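Local structure of SIS domain protein (Listeria monocytogenes str. 4b F2365, 3FXA) at residues L108-I112 / V132-E136; L90-D94 / K118-L122; K47-C53 / P73-P79. The protein is a putative sugar-phosphate isomerase that probably binds phosphosugars through its SIS domain, although its substrate is not established. Where two conformers were deposited one is given. Numbering follows the deposited sequence.

Interaction 1. Residues L108-I112 / V132-E136; sequences LLNLI and VIAKE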
ATOM      1  N   LEU A 108       2.489   3.354 -17.361  1.00 16.60           N
ATOM      2  CA  LEU A 108       1.855   2.093 -17.744  1.00 17.25           C
ATOM      3  C   LEU A 108       2.387   1.583 -19.062  1.00 16.05           C
ATOM      4  O   LEU A 108       2.534   0.371 -19.227  1.00 17.57           O
ATOM      5  CB  LEU A 108       0.325   2.238 -17.824  1.00 16.79           C
ATOM      6  CG  LEU A 108      -0.425   2.735 -16.569  1.00 16.91           C
ATOM      7  CD1 LEU A 108      -1.935   2.516 -16.726  1.00 16.16           C
ATOM      8  CD2 LEU A 108       0.020   2.007 -15.332  1.00 17.96           C
ATOM      9  N   LEU A 109       2.678   2.487 -20.005  1.00 16.61           N
ATOM     10  CA  LEU A 109       3.202   2.079 -21.318  1.00 16.12           C
ATOM     11  C   LEU A 109       4.530   1.349 -21.158  1.00 16.12           C
ATOM     12  O   LEU A 109       4.798   0.405 -21.886  1.00 15.76           O
ATOM     13  CB  LEU A 109       3.365   3.261 -22.273  1.00 15.10           C
ATOM     14  CG  LEU A 109       2.144   4.094 -22.662  1.00 19.22           C
ATOM     15  CD1 LEU A 109       2.500   5.061 -23.785  1.00 16.60           C
ATOM     16  CD2 LEU A 109       0.929   3.225 -23.060  1.00 21.85           C
ATOM     17  N   ASN A 110       5.338   1.796 -20.185  1.00 17.71           N
ATOM     18  CA  ASN A 110       6.609   1.142 -19.796  1.00 18.67           C
ATOM     19  C   ASN A 110       6.493  -0.322 -19.319  1.00 18.38           C
ATOM     20  O   ASN A 110       7.504  -1.017 -19.280  1.00 17.37           O
ATOM     21  CB  ASN A 110       7.338   1.960 -18.709  1.00 19.71           C
ATOM     22  CG  ASN A 110       7.870   3.303 -19.212  1.00 22.29           C
ATOM     23  OD1 ASN A 110       8.070   3.520 -20.403  1.00 30.06           O
ATOM     24  ND2 ASN A 110       8.121   4.205 -18.277  1.00 26.41           N
ATOM     25  N   LEU A 111       5.274  -0.765 -18.966  1.00 17.63           N
ATOM     26  CA  LEU A 111       4.948  -2.119 -18.524  1.00 17.24           C
ATOM     27  C   LEU A 111       4.581  -3.060 -19.669  1.00 15.89           C
ATOM     28  O   LEU A 111       4.601  -4.279 -19.486  1.00 17.92           O
ATOM     29  CB  LEU A 111       3.751  -2.087 -17.531  1.00 16.59           C
ATOM     30  CG  LEU A 111       3.827  -1.033 -16.414  1.00 17.16           C
ATOM     31  CD1 LEU A 111       2.593  -1.057 -15.474  1.00 16.20           C
ATOM     32  CD2 LEU A 111       5.142  -1.129 -15.632  1.00 21.01           C
ATOM     33  N   ILE A 112       4.260  -2.519 -20.848  1.00 15.95           N
ATOM     34  CA  ILE A 112       3.774  -3.342 -21.968  1.00 16.19           C
ATOM     35  C   ILE A 112       4.861  -4.245 -22.544  1.00 16.78           C
ATOM     36  O   ILE A 112       4.597  -5.431 -22.754  1.00 17.60           O
ATOM     37  CB  ILE A 112       3.055  -2.501 -23.058  1.00 15.69           C
ATOM     38  CG1 ILE A 112       1.796  -1.845 -22.445  1.00 16.16           C
ATOM     39  CG2 ILE A 112       2.630  -3.378 -24.220  1.00 17.99           C
ATOM     40  CD1 ILE A 112       1.106  -0.831 -23.344  1.00 14.42           C
ATOM     41  N   VAL A 132      -2.191   3.764 -27.137  1.00 18.77           N
ATOM     42  CA  VAL A 132      -1.270   2.622 -27.120  1.00 17.20           C
ATOM     43  C   VAL A 132      -1.870   1.446 -26.344  1.00 16.66           C
ATOM     44  O   VAL A 132      -1.851   0.314 -26.825  1.00 18.33           O
ATOM     45  CB  VAL A 132       0.116   3.034 -26.539  1.00 17.48           C
ATOM     46  CG1 VAL A 132       0.978   1.795 -26.248  1.00 18.74           C
ATOM     47  CG2 VAL A 132       0.798   3.971 -27.493  1.00 17.77           C
ATOM     48  N   ILE A 133      -2.436   1.739 -25.171  1.00 17.19           N
ATOM     49  CA  ILE A 133      -3.066   0.739 -24.305  1.00 17.02           C
ATOM     50  C   ILE A 133      -4.220   0.024 -25.049  1.00 17.73           C
ATOM     51  O   ILE A 133      -4.298  -1.195 -25.016  1.00 17.98           O
ATOM     52  CB  ILE A 133      -3.500   1.368 -22.928  1.00 16.17           C
ATOM     53  CG1 ILE A 133      -2.245   1.638 -22.086  1.00 14.42           C
ATOM     54  CG2 ILE A 133      -4.471   0.459 -22.201  1.00 15.95           C
ATOM     55  CD1 ILE A 133      -2.447   2.293 -20.739  1.00 18.63           C
ATOM     56  N   ALA A 134      -5.064   0.789 -25.742  1.00 19.08           N
ATOM     57  CA  ALA A 134      -6.164   0.205 -26.539  1.00 18.85           C
ATOM     58  C   ALA A 134      -5.643  -0.644 -27.703  1.00 19.86           C
ATOM     59  O   ALA A 134      -6.174  -1.724 -27.964  1.00 19.28           O
ATOM     60  CB  ALA A 134      -7.112   1.297 -27.064  1.00 19.14           C
ATOM     61  N   LYS A 135      -4.596  -0.163 -28.377  1.00 19.32           N
ATOM     62  CA  LYS A 135      -4.030  -0.854 -29.552  1.00 19.14           C
ATOM     63  C   LYS A 135      -3.184  -2.089 -29.218  1.00 18.23           C
ATOM     64  O   LYS A 135      -3.196  -3.080 -29.965  1.00 16.87           O
ATOM     65  CB  LYS A 135      -3.228   0.109 -30.425  1.00 19.15           C
ATOM     66  CG  LYS A 135      -4.061   1.131 -31.200  1.00 22.57           C
ATOM     67  CD  LYS A 135      -3.114   1.944 -32.086  1.00 28.52           C
ATOM     68  CE  LYS A 135      -3.826   2.923 -32.982  1.00 33.06           C
ATOM     69  NZ  LYS A 135      -2.871   3.530 -33.959  1.00 32.71           N
ATOM     70  N   GLU A 136      -2.459  -2.031 -28.103  1.00 19.31           N
ATOM     71  CA  GLU A 136      -1.612  -3.140 -27.656  1.00 18.97           C
ATOM     72  C   GLU A 136      -2.380  -4.232 -26.910  1.00 17.55           C
ATOM     73  O   GLU A 136      -1.902  -5.359 -26.815  1.00 17.41           O
ATOM     74  CB  GLU A 136      -0.460  -2.616 -26.773  1.00 17.85           C
ATOM     75  CG  GLU A 136       0.537  -1.688 -27.515  1.00 17.88           C
ATOM     76  CD  GLU A 136       1.333  -2.383 -28.613  1.00 24.27           C
ATOM     77  OE1 GLU A 136       1.549  -3.607 -28.544  1.00 26.41           O
ATOM     78  OE2 GLU A 136       1.743  -1.688 -29.562  1.00 27.78           O
TER
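Apolar side chains make up nearly the whole of this contact, which sets the end of helix 106-109 and the turn leading into helix 112-118 against the short helix 132-136. Leu109 is at its centre: although its CA-to-CB bond points sideways, CD2 reaches across to lie 3.5 Å from Val132 CG1 and 3.7 Å from Ile133 CG1, filling the notch between the two branched side chains. Ile112 meets the same pair from one turn further along, with CD1 3.9 Å from Val132 CG1 and 4.3 Å from Ile133 CG1. On the inner side, Leu108 CB touches Ile133 CD1 at 4.0 Å, while Leu108 also packs on Ala51 and Pro79. At the more exposed end, Glu136 CB lies 4.1 Å from Ile112 CG2.

Backbone hydrogen bonds inside each segment shape the two surfaces. A type I turn from Leu109 to Ile112, closed by Ile112 N to Leu109 O at 3.1 Å, brings Ile112 round to the same side as Leu109; opposite it, the bond from Glu136 N to Val132 O (2.7 Å) holds a helical turn. Polar fastening comes from outside the pair, where Asn104 accepts a bond from Val132 N and Lys116 donates one to Glu136 O.

With aliphatic carbons alone meeting across the two segments, these helical connections of the alpha/beta domain are held together by shape fit and exclusion of water rather than by directional bonds.

Interaction 2. Residues L90-D94 / K118-L122; sequences LQKED and KGSTL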
ATOM      1  N   LEU A  90       4.368 -10.622 -12.483  1.00 15.14           N
ATOM      2  CA  LEU A  90       3.590 -10.937 -13.680  1.00 16.04           C
ATOM      3  C   LEU A  90       4.150 -12.182 -14.356  1.00 16.24           C
ATOM      4  O   LEU A  90       5.345 -12.250 -14.663  1.00 17.33           O
ATOM      5  CB  LEU A  90       3.649  -9.771 -14.668  1.00 14.57           C
ATOM      6  CG  LEU A  90       2.860  -9.925 -15.977  1.00 15.14           C
ATOM      7  CD1 LEU A  90       1.374  -9.996 -15.610  1.00 14.42           C
ATOM      8  CD2 LEU A  90       3.158  -8.775 -16.914  1.00 15.66           C
ATOM      9  N   GLN A  91       3.289 -13.164 -14.577  1.00 12.33           N
ATOM     10  CA  GLN A  91       3.686 -14.437 -15.216  1.00 13.83           C
ATOM     11  C   GLN A  91       2.835 -14.727 -16.469  1.00 13.62           C
ATOM     12  O   GLN A  91       1.819 -14.065 -16.732  1.00 14.64           O
ATOM     13  CB  GLN A  91       3.664 -15.569 -14.173  1.00 13.78           C
ATOM     14  CG  GLN A  91       4.622 -15.344 -13.024  1.00 18.30           C
ATOM     15  CD  GLN A  91       6.070 -15.265 -13.492  1.00 17.73           C
ATOM     16  OE1 GLN A  91       6.504 -16.062 -14.327  1.00 25.00           O
ATOM     17  NE2 GLN A  91       6.833 -14.321 -12.946  1.00 20.79           N
ATOM     18  N   LYS A  92       3.284 -15.710 -17.260  1.00 13.97           N
ATOM     19  CA  LYS A  92       2.635 -16.068 -18.555  1.00 15.22           C
ATOM     20  C   LYS A  92       1.120 -16.359 -18.473  1.00 17.27           C
ATOM     21  O   LYS A  92       0.374 -15.901 -19.322  1.00 18.28           O
ATOM     22  CB  LYS A  92       3.405 -17.229 -19.242  1.00 16.64           C
ATOM     23  CG  LYS A  92       2.849 -17.683 -20.604  1.00 20.49           C
ATOM     24  CD  LYS A  92       3.829 -18.666 -21.250  1.00 22.77           C
ATOM     25  CE  LYS A  92       3.332 -19.177 -22.590  1.00 24.98           C
ATOM     26  NZ  LYS A  92       3.221 -18.086 -23.606  1.00 25.88           N
ATOM     27  N   GLU A  93       0.694 -17.012 -17.394  1.00 17.13           N
ATOM     28  CA  GLU A  93      -0.688 -17.446 -17.169  1.00 18.07           C
ATOM     29  C   GLU A  93      -1.548 -16.342 -16.567  1.00 16.32           C
ATOM     30  O   GLU A  93      -2.731 -16.581 -16.256  1.00 19.34           O
ATOM     31  CB  GLU A  93      -0.763 -18.684 -16.236  1.00 19.53           C
ATOM     32  CG  GLU A  93       0.343 -19.771 -16.393  1.00 25.96           C
ATOM     33  CD  GLU A  93       1.685 -19.426 -15.690  1.00 30.23           C
ATOM     34  OE1 GLU A  93       1.683 -18.893 -14.559  1.00 33.86           O
ATOM     35  OE2 GLU A  93       2.743 -19.689 -16.291  1.00 41.66           O
ATOM     36  N   ASP A  94      -0.993 -15.140 -16.431  1.00 14.95           N
ATOM     37  CA  ASP A  94      -1.697 -14.033 -15.797  1.00 15.34           C
ATOM     38  C   ASP A  94      -2.412 -13.117 -16.784  1.00 16.77           C
ATOM     39  O   ASP A  94      -2.167 -13.141 -17.994  1.00 16.54           O
ATOM     40  CB  ASP A  94      -0.724 -13.177 -14.969  1.00 15.59           C
ATOM     41  CG  ASP A  94      -0.111 -13.920 -13.783  1.00 16.73           C
ATOM     42  OD1 ASP A  94      -0.583 -15.002 -13.400  1.00 15.88           O
ATOM     43  OD2 ASP A  94       0.864 -13.359 -13.228  1.00 16.15           O
ATOM     44  N   LYS A 118       6.650 -11.751 -21.545  1.00 16.15           N
ATOM     45  CA  LYS A 118       6.160 -12.786 -20.637  1.00 15.54           C
ATOM     46  C   LYS A 118       5.005 -13.595 -21.223  1.00 15.97           C
ATOM     47  O   LYS A 118       4.793 -14.719 -20.788  1.00 15.94           O
ATOM     48  CB  LYS A 118       5.772 -12.176 -19.282  1.00 14.99           C
ATOM     49  CG  LYS A 118       6.984 -11.700 -18.508  1.00 15.68           C
ATOM     50  CD  LYS A 118       6.692 -10.767 -17.356  1.00 16.11           C
ATOM     51  CE  LYS A 118       7.820 -10.724 -16.321  1.00 13.75           C
ATOM     52  NZ  LYS A 118       7.906 -11.962 -15.464  1.00 16.57           N
ATOM     53  N   GLY A 119       4.286 -13.034 -22.197  1.00 17.71           N
ATOM     54  CA  GLY A 119       3.160 -13.717 -22.849  1.00 18.68           C
ATOM     55  C   GLY A 119       1.823 -13.642 -22.111  1.00 17.86           C
ATOM     56  O   GLY A 119       0.898 -14.387 -22.424  1.00 18.87           O
ATOM     57  N   SER A 120       1.694 -12.708 -21.171  1.00 17.89           N
ATOM     58  CA  SER A 120       0.455 -12.536 -20.409  1.00 17.65           C
ATOM     59  C   SER A 120      -0.636 -11.956 -21.299  1.00 18.19           C
ATOM     60  O   SER A 120      -0.356 -11.428 -22.398  1.00 18.18           O
ATOM     61  CB  SER A 120       0.651 -11.568 -19.222  1.00 15.22           C
ATOM     62  OG  SER A 120       1.765 -11.908 -18.389  1.00 17.10           O
ATOM     63  N   THR A 121      -1.869 -12.040 -20.804  1.00 16.91           N
ATOM     64  CA  THR A 121      -3.028 -11.436 -21.459  1.00 16.99           C
ATOM     65  C   THR A 121      -3.149  -9.977 -21.026  1.00 17.16           C
ATOM     66  O   THR A 121      -3.168  -9.712 -19.843  1.00 20.35           O
ATOM     67  CB  THR A 121      -4.343 -12.180 -21.125  1.00 15.12           C
ATOM     68  OG1 THR A 121      -4.292 -13.524 -21.621  1.00 21.76           O
ATOM     69  CG2 THR A 121      -5.519 -11.471 -21.807  1.00 18.54           C
ATOM     70  N   LEU A 122      -3.208  -9.042 -21.974  1.00 17.72           N
ATOM     71  CA  LEU A 122      -3.364  -7.612 -21.672  1.00 17.76           C
ATOM     72  C   LEU A 122      -4.819  -7.141 -21.898  1.00 17.64           C
ATOM     73  O   LEU A 122      -5.362  -7.305 -22.995  1.00 16.27           O
ATOM     74  CB  LEU A 122      -2.408  -6.773 -22.526  1.00 17.32           C
ATOM     75  CG  LEU A 122      -2.446  -5.252 -22.336  1.00 18.64           C
ATOM     76  CD1 LEU A 122      -2.285  -4.896 -20.836  1.00 17.86           C
ATOM     77  CD2 LEU A 122      -1.432  -4.550 -23.205  1.00 15.60           C
TER
HETATM   78  O   HOH W   1       8.229 -14.549 -16.698  1.00 24.34           O
HETATM   79  O   HOH W   2      -3.202 -15.225 -19.677  1.00 21.27           O
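Lys118 stretches its side chain along the loop 90-94 and overlaps Leu90, with Lys118 CD 4.1 Å from Leu90 CD2 and Lys118 NZ donating a 2.7 Å hydrogen bond to Leu90 O. Water 1 also accepts from Lys118 NZ and passes the link on to Gln91 OE1. The ammonium group forms a salt bridge with Glu71 of the second subunit, whose carboxylate also accepts from Gln91 NE2; within the chain, that amide donates to Gly88 O.

Further along, Ser120 OG donates to Gln91 O (2.7 Å). The same carbonyl accepts from Asp94 N at 3.0 Å, closing the type I turn Gln91-Asp94, which Asp94 OD2 braces from the side by accepting from Gln91 N at 2.8 Å. Thr121 N donates to Asp94 O at 3.0 Å, joining the start of strand 121-126 to the residue just before strand 95-99, and water 2 bridges that carbonyl to Thr121 OG1.

Gly119 leaves helix 112-118 with positive phi, which favours glycine, and a CB here would come within 3.0 Å of Lys92 NZ. The absence of a side chain lets the backbone pass close to the turn, where Lys92 O receives a CA-H...O contact from Ser120 CA at 3.5 Å.

Main-chain carbonyls of loop 90-94 thus accept all three direct hydrogen bonds from segment 118-122, fixing the sheet entry by polar bonds, while the lysine charge is shared with the subunit interface.

Interaction 3. Residues K47-C53 / P73-P79; sequences KIVVAGC and PAVFLTP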
ATOM      1  N   LYS A  47      -3.121 -15.371 -12.004  1.00 18.22           N
ATOM      2  CA  LYS A  47      -3.701 -14.276 -11.227  1.00 16.77           C
ATOM      3  C   LYS A  47      -3.896 -13.059 -12.088  1.00 15.77           C
ATOM      4  O   LYS A  47      -3.379 -12.976 -13.192  1.00 15.60           O
ATOM      5  CB  LYS A  47      -2.802 -13.947 -10.031  1.00 16.29           C
ATOM      6  CG  LYS A  47      -1.416 -13.448 -10.404  1.00 20.67           C
ATOM      7  CD  LYS A  47      -0.539 -13.351  -9.192  1.00 22.74           C
ATOM      8  CE  LYS A  47       0.863 -12.977  -9.578  1.00 20.80           C
ATOM      9  NZ  LYS A  47       1.520 -13.938 -10.524  1.00 19.22           N
ATOM     10  N   ILE A  48      -4.659 -12.110 -11.545  1.00 15.59           N
ATOM     11  CA  ILE A  48      -4.951 -10.856 -12.220  0.50 14.80           C
ATOM     12  C   ILE A  48      -4.010  -9.783 -11.661  1.00 15.37           C
ATOM     13  O   ILE A  48      -4.026  -9.518 -10.485  1.00 18.03           O
ATOM     14  CB  ILE A  48      -6.414 -10.446 -12.011  0.50 14.14           C
ATOM     15  CG1 ILE A  48      -7.376 -11.560 -12.482  0.50 12.70           C
ATOM     16  CG2 ILE A  48      -6.709  -9.147 -12.760  0.50 17.34           C
ATOM     17  CD1 ILE A  48      -8.833 -11.328 -12.082  0.50 15.12           C
ATOM     18  N   VAL A  49      -3.221  -9.152 -12.508  1.00 16.05           N
ATOM     19  CA  VAL A  49      -2.289  -8.098 -12.061  1.00 15.74           C
ATOM     20  C   VAL A  49      -2.896  -6.798 -12.586  1.00 14.90           C
ATOM     21  O   VAL A  49      -3.111  -6.673 -13.780  1.00 15.69           O
ATOM     22  CB  VAL A  49      -0.875  -8.339 -12.625  1.00 15.43           C
ATOM     23  CG1 VAL A  49       0.073  -7.292 -12.111  1.00 16.87           C
ATOM     24  CG2 VAL A  49      -0.381  -9.737 -12.230  1.00 16.74           C
ATOM     25  N   VAL A  50      -3.203  -5.834 -11.711  1.00 14.14           N
ATOM     26  CA  VAL A  50      -3.841  -4.572 -12.152  1.00 13.84           C
ATOM     27  C   VAL A  50      -2.913  -3.398 -11.858  1.00 13.66           C
ATOM     28  O   VAL A  50      -2.398  -3.300 -10.747  1.00 13.72           O
ATOM     29  CB  VAL A  50      -5.225  -4.337 -11.524  1.00 12.98           C
ATOM     30  CG1 VAL A  50      -6.055  -3.272 -12.322  1.00 15.84           C
ATOM     31  CG2 VAL A  50      -6.003  -5.644 -11.457  1.00 16.22           C
ATOM     32  N   ALA A  51      -2.733  -2.508 -12.844  1.00 12.61           N
ATOM     33  CA  ALA A  51      -1.899  -1.302 -12.693  1.00 14.67           C
ATOM     34  C   ALA A  51      -2.643  -0.021 -13.070  1.00 14.75           C
ATOM     35  O   ALA A  51      -3.403   0.012 -14.031  1.00 15.98           O
ATOM     36  CB  ALA A  51      -0.651  -1.419 -13.573  1.00 15.68           C
ATOM     37  N   GLY A  52      -2.388   1.040 -12.323  1.00 15.12           N
ATOM     38  CA  GLY A  52      -2.947   2.356 -12.589  1.00 15.69           C
ATOM     39  C   GLY A  52      -2.203   3.373 -11.743  1.00 15.04           C
ATOM     40  O   GLY A  52      -1.543   2.991 -10.749  1.00 16.14           O
ATOM     41  N   CYS A  53      -2.296   4.633 -12.169  1.00 13.54           N
ATOM     42  CA  CYS A  53      -1.711   5.800 -11.498  1.00 13.20           C
ATOM     43  C   CYS A  53      -2.822   6.693 -10.942  1.00 13.99           C
ATOM     44  O   CYS A  53      -3.841   6.913 -11.609  1.00 14.30           O
ATOM     45  CB  CYS A  53      -0.912   6.626 -12.495  1.00 13.60           C
ATOM     46  SG  CYS A  53       0.525   5.824 -13.150  1.00 16.23           S
ATOM     47  N   PRO A  73      -7.608 -14.767  -7.623  1.00 13.82           N
ATOM     48  CA  PRO A  73      -6.403 -14.089  -7.116  1.00 13.69           C
ATOM     49  C   PRO A  73      -6.014 -12.886  -7.953  1.00 12.91           C
ATOM     50  O   PRO A  73      -6.011 -12.973  -9.196  1.00 13.15           O
ATOM     51  CB  PRO A  73      -5.310 -15.144  -7.214  1.00 13.53           C
ATOM     52  CG  PRO A  73      -5.951 -16.398  -7.511  1.00 14.13           C
ATOM     53  CD  PRO A  73      -7.399 -16.228  -7.680  1.00 14.11           C
ATOM     54  N   ALA A  74      -5.711 -11.793  -7.262  1.00 13.30           N
ATOM     55  CA  ALA A  74      -5.382 -10.518  -7.881  1.00 11.96           C
ATOM     56  C   ALA A  74      -4.389  -9.753  -7.026  1.00 12.31           C
ATOM     57  O   ALA A  74      -4.359  -9.911  -5.810  1.00 15.14           O
ATOM     58  CB  ALA A  74      -6.627  -9.724  -8.073  1.00 11.39           C
ATOM     59  N   VAL A  75      -3.579  -8.939  -7.686  1.00 14.33           N
ATOM     60  CA  VAL A  75      -2.535  -8.130  -7.042  1.00 13.88           C
ATOM     61  C   VAL A  75      -2.416  -6.783  -7.725  1.00 15.49           C
ATOM     62  O   VAL A  75      -2.566  -6.705  -8.953  1.00 14.34           O
ATOM     63  CB  VAL A  75      -1.162  -8.847  -7.063  1.00 16.75           C
ATOM     64  CG1 VAL A  75      -0.647  -8.998  -8.476  1.00 18.38           C
ATOM     65  CG2 VAL A  75      -0.168  -8.033  -6.231  1.00 18.93           C
ATOM     66  N   PHE A  76      -2.170  -5.737  -6.934  1.00 14.60           N
ATOM     67  CA  PHE A  76      -1.942  -4.402  -7.479  1.00 15.84           C
ATOM     68  C   PHE A  76      -0.478  -4.291  -7.870  1.00 15.58           C
ATOM     69  O   PHE A  76       0.399  -4.660  -7.077  1.00 14.31           O
ATOM     70  CB  PHE A  76      -2.300  -3.283  -6.496  1.00 14.90           C
ATOM     71  CG  PHE A  76      -2.047  -1.906  -7.055  1.00 14.41           C
ATOM     72  CD1 PHE A  76      -2.829  -1.417  -8.095  1.00 10.45           C
ATOM     73  CD2 PHE A  76      -1.030  -1.109  -6.551  1.00 15.66           C
ATOM     74  CE1 PHE A  76      -2.593  -0.153  -8.662  1.00 13.50           C
ATOM     75  CE2 PHE A  76      -0.788   0.160  -7.084  1.00 14.95           C
ATOM     76  CZ  PHE A  76      -1.585   0.645  -8.139  1.00 16.03           C
ATOM     77  N   LEU A  77      -0.215  -3.811  -9.077  1.00 15.45           N
ATOM     78  CA  LEU A  77       1.150  -3.559  -9.556  1.00 16.54           C
ATOM     79  C   LEU A  77       1.407  -2.052  -9.542  1.00 15.03           C
ATOM     80  O   LEU A  77       0.883  -1.331 -10.391  1.00 15.12           O
ATOM     81  CB  LEU A  77       1.326  -4.159 -10.947  1.00 16.57           C
ATOM     82  CG  LEU A  77       2.677  -3.990 -11.652  1.00 15.88           C
ATOM     83  CD1 LEU A  77       3.827  -4.594 -10.812  1.00 16.22           C
ATOM     84  CD2 LEU A  77       2.651  -4.620 -12.993  1.00 15.82           C
ATOM     85  N   THR A  78       2.215  -1.575  -8.579  1.00 14.66           N
ATOM     86  CA  THR A  78       2.545  -0.143  -8.421  1.00 13.69           C
ATOM     87  C   THR A  78       3.531   0.243  -9.540  1.00 13.89           C
ATOM     88  O   THR A  78       4.624  -0.314  -9.588  1.00 13.07           O
ATOM     89  CB  THR A  78       3.180   0.149  -7.008  1.00 14.98           C
ATOM     90  OG1 THR A  78       2.300  -0.333  -5.989  1.00 14.60           O
ATOM     91  CG2 THR A  78       3.438   1.619  -6.805  1.00 12.24           C
ATOM     92  N   PRO A  79       3.135   1.153 -10.479  1.00 15.25           N
ATOM     93  CA  PRO A  79       4.041   1.471 -11.606  1.00 14.74           C
ATOM     94  C   PRO A  79       5.473   1.961 -11.225  1.00 15.94           C
ATOM     95  O   PRO A  79       6.432   1.633 -11.933  1.00 16.43           O
ATOM     96  CB  PRO A  79       3.246   2.509 -12.415  1.00 16.11           C
ATOM     97  CG  PRO A  79       1.831   2.205 -12.102  1.00 13.68           C
ATOM     98  CD  PRO A  79       1.818   1.800 -10.662  1.00 14.11           C
TER
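This is a buried pairing of parallel beta strands, 48-51 with 74-76, the two strands of a beta-alpha-beta unit joined through helix 55-69, at one edge of the five-stranded sheet within the chain. Their axes approach to 4.7 Å at an angle of 24°. Four backbone hydrogen bonds zigzag between them: Ile48 N to Pro73 O (2.8 Å), Val75 N to Ile48 O (2.9 Å), Val50 N to Val75 O (3.0 Å) and Leu77 N to Val50 O (2.8 Å). The N and O atoms of Ile48 and Val50 thus point to segment 73-79, whereas the backbone of Val49 bonds to strand 95-99.

In register, Ile48 CB lies 4.0 Å from Ala74 CB on the face where Val50 and Phe76 meet helix 55-69, and on the opposite face Val49 CG2 touches Val75 CG1 (3.8 Å). Two residues on, Leu77 CB approaches Val49 CG1 (3.6 Å). Val75 also packs on Val75 of the second subunit.

Past the end of strand 48-51, Gly52 O lies at the edge of the Phe76 ring, 3.5 Å from Phe76 CZ, and Cys53 SG sits 4.0 Å from Pro79 CG. Gly52 opens a glycine-rich loop; in SIS domains loops at the carboxyl ends of the strands commonly line the phosphosugar site, and a similar role is plausible here.

Directional backbone bonds therefore set the strand register, while aliphatic pairs on both faces supply hydrophobic core around it.

Overall arrangement
All three contacts lie in one alpha/beta domain: interaction 3 inside its parallel sheet, ordered 74-76, 48-51, 95-99, 121-126, 139-142, interaction 2 at the start of two strands, and interaction 1 between connecting helices. Interaction 3 comes first in the chain; interactions 1 and 2 follow, their segments alternating, so that the later connections interlock. Centres of interactions 2 and 3 are about 12 Å apart, joined by the salt bridge of Lys47 NZ with Asp94 OD2 (2.8 Å). Interaction 1, about 14 Å from each, reaches interaction 3 through Leu108 and Leu111 on Ala51, and interaction 2 through Ile112 on Leu122. Together they tie the sheet to its connections, while interactions 2 and 3 also meet a second subunit of the four-chain assembly.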